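Local coordinates for protein phosphatidylinositol-specific phospholipase C1 (Streptomyces antibioticus, PDB 3H4X) that belongs to the phosphatidylinositol-specific phospholipase C family and folds as a closed beta-alpha barrel of the TIM-barrel kind, at residues A[307-312]-A[328-333]. Sequence-based numbering, arbitrary orientation.
Sequences ARVRQL and PSVLKT
Val-309, on helix 302-314, meets the second segment through its two methyl branches, one to each partner. CG2 comes up to Val-330 CG1 at 4.4 Å, methyl to methyl, while CG1 faces Thr-333 CG2 at 4.3 Å. With CG1 anti to the backbone N (chi1 173°), the valine spreads its branches like a fork, one aimed at the short helix 328-331 and the other at Thr-333. All of this is apolar and loose, burying 102 Å² in total; Leu-306 of the same long helix also touches both Val-330 and Thr-333, and Val-34 of strand 31-36 lies against Val-309. Both segments belong to the closing end of the beta-alpha barrel: helix 302-314 precedes strand 319-322. Segment 328-333 leads into the short strand 334-336, which runs antiparallel to 31-36. The hydrogen bond that sets the threonine lies inside 328-333. Val-330 O accepts twice from Thr-333, from N at 3.0 Å and from OG1 at 2.9 Å, both approaching the same face of the carbonyl plane. The hydroxyl sits 28° out of that plane, and this grip helps hold chi1 near -59°, which leaves CG2 turned toward Val-309. Ser-329 OG hydrogen-bonds Glu-302 OE2, a second tie to helix 302-314.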
loop_
_atom_site.group_PDB
_atom_site.type_symbol
_atom_site.label_atom_id
_atom_site.label_comp_id
_atom_site.label_asym_id
_atom_site.label_seq_id
_atom_site.Cartn_x
_atom_site.Cartn_y
_atom_site.Cartn_z
ATOM N N ALA A 307 -3.773 -15.398 16.233
ATOM C CA ALA A 307 -4.796 -14.851 17.117
ATOM C C ALA A 307 -4.934 -13.348 16.902
ATOM O O ALA A 307 -6.036 -12.806 16.895
ATOM C CB ALA A 307 -4.468 -15.157 18.571
ATOM N N ARG A 308 -3.803 -12.681 16.726
ATOM C CA ARG A 308 -3.796 -11.240 16.518
ATOM C C ARG A 308 -4.473 -10.869 15.191
ATOM O O ARG A 308 -5.262 -9.924 15.130
ATOM C CB ARG A 308 -2.363 -10.709 16.591
ATOM C CG ARG A 308 -2.221 -9.199 16.465
ATOM C CD ARG A 308 -3.121 -8.420 17.419
ATOM N NE ARG A 308 -3.066 -8.864 18.815
ATOM C CZ ARG A 308 -2.094 -8.558 19.671
ATOM N NH1 ARG A 308 -1.054 -7.829 19.285
ATOM N NH2 ARG A 308 -2.156 -8.995 20.923
ATOM N N VAL A 309 -4.182 -11.622 14.136
ATOM C CA VAL A 309 -4.833 -11.387 12.854
ATOM C C VAL A 309 -6.349 -11.565 12.971
ATOM O O VAL A 309 -7.122 -10.760 12.457
ATOM C CB VAL A 309 -4.268 -12.306 11.755
ATOM C CG1 VAL A 309 -5.078 -12.174 10.481
ATOM C CG2 VAL A 309 -2.809 -11.967 11.495
ATOM N N ARG A 310 -6.772 -12.620 13.661
ATOM C CA ARG A 310 -8.195 -12.859 13.862
ATOM C C ARG A 310 -8.857 -11.729 14.649
ATOM O O ARG A 310 -9.976 -11.322 14.345
ATOM C CB ARG A 310 -8.414 -14.193 14.572
ATOM C CG ARG A 310 -8.004 -15.396 13.751
ATOM C CD ARG A 310 -8.990 -15.651 12.631
ATOM N NE ARG A 310 -8.759 -16.942 11.991
ATOM C CZ ARG A 310 -9.637 -17.552 11.200
ATOM N NH1 ARG A 310 -10.811 -16.988 10.952
ATOM N NH2 ARG A 310 -9.341 -18.726 10.660
ATOM N N GLN A 311 -8.162 -11.231 15.666
ATOM C CA GLN A 311 -8.692 -10.126 16.456
ATOM C C GLN A 311 -8.900 -8.898 15.574
ATOM O O GLN A 311 -9.939 -8.242 15.631
ATOM C CB GLN A 311 -7.758 -9.775 17.617
ATOM C CG GLN A 311 -8.279 -8.616 18.462
ATOM C CD GLN A 311 -7.293 -8.137 19.503
ATOM O OE1 GLN A 311 -6.118 -8.494 19.479
ATOM N NE2 GLN A 311 -7.773 -7.325 20.437
ATOM N N LEU A 312 -7.907 -8.587 14.750
ATOM C CA LEU A 312 -8.010 -7.416 13.890
ATOM C C LEU A 312 -9.056 -7.592 12.794
ATOM O O LEU A 312 -9.731 -6.634 12.423
ATOM C CB LEU A 312 -6.642 -7.039 13.320
ATOM C CG LEU A 312 -5.636 -6.682 14.420
ATOM C CD1 LEU A 312 -4.330 -6.164 13.840
ATOM C CD2 LEU A 312 -6.232 -5.681 15.404
ATOM N N PRO A 328 5.969 -17.117 7.237
ATOM C CA PRO A 328 5.249 -17.055 5.963
ATOM C C PRO A 328 3.859 -17.691 6.020
ATOM O O PRO A 328 2.958 -17.272 5.295
ATOM C CB PRO A 328 6.161 -17.819 4.994
ATOM C CG PRO A 328 7.105 -18.593 5.863
ATOM C CD PRO A 328 7.269 -17.793 7.112
ATOM N N SER A 329 3.681 -18.692 6.877
ATOM C CA SER A 329 2.376 -19.322 7.027
ATOM C C SER A 329 1.350 -18.297 7.507
ATOM O O SER A 329 0.207 -18.284 7.048
ATOM C CB SER A 329 2.452 -20.500 8.004
ATOM O OG SER A 329 2.585 -20.047 9.340
ATOM N N VAL A 330 1.769 -17.439 8.431
ATOM C CA VAL A 330 0.913 -16.368 8.922
ATOM C C VAL A 330 0.716 -15.304 7.841
ATOM O O VAL A 330 -0.394 -14.813 7.638
ATOM C CB VAL A 330 1.490 -15.722 10.197
ATOM C CG1 VAL A 330 0.667 -14.508 10.606
ATOM C CG2 VAL A 330 1.545 -16.742 11.328
ATOM N N LEU A 331 1.789 -14.968 7.132
ATOM C CA LEU A 331 1.709 -13.944 6.089
ATOM C C LEU A 331 0.690 -14.277 5.005
ATOM O O LEU A 331 0.113 -13.373 4.401
ATOM C CB LEU A 331 3.078 -13.701 5.457
ATOM C CG LEU A 331 4.140 -13.179 6.421
ATOM C CD1 LEU A 331 5.446 -12.949 5.681
ATOM C CD2 LEU A 331 3.674 -11.909 7.108
ATOM N N LYS A 332 0.468 -15.567 4.759
ATOM C CA LYS A 332 -0.451 -15.998 3.706
ATOM C C LYS A 332 -1.907 -16.022 4.158
ATOM O O LYS A 332 -2.803 -16.290 3.361
ATOM C CB LYS A 332 -0.072 -17.390 3.194
ATOM C CG LYS A 332 1.289 -17.484 2.551
ATOM C CD LYS A 332 1.601 -18.918 2.156
ATOM C CE LYS A 332 2.971 -19.013 1.516
ATOM N NZ LYS A 332 4.013 -18.478 2.422
ATOM N N THR A 333 -2.138 -15.760 5.439
ATOM C CA THR A 333 -3.473 -15.866 6.018
ATOM C C THR A 333 -4.461 -14.882 5.392
ATOM O O THR A 333 -4.178 -13.686 5.287
ATOM C CB THR A 333 -3.438 -15.634 7.543
ATOM O OG1 THR A 333 -2.585 -16.605 8.158
ATOM C CG2 THR A 333 -4.835 -15.748 8.137
#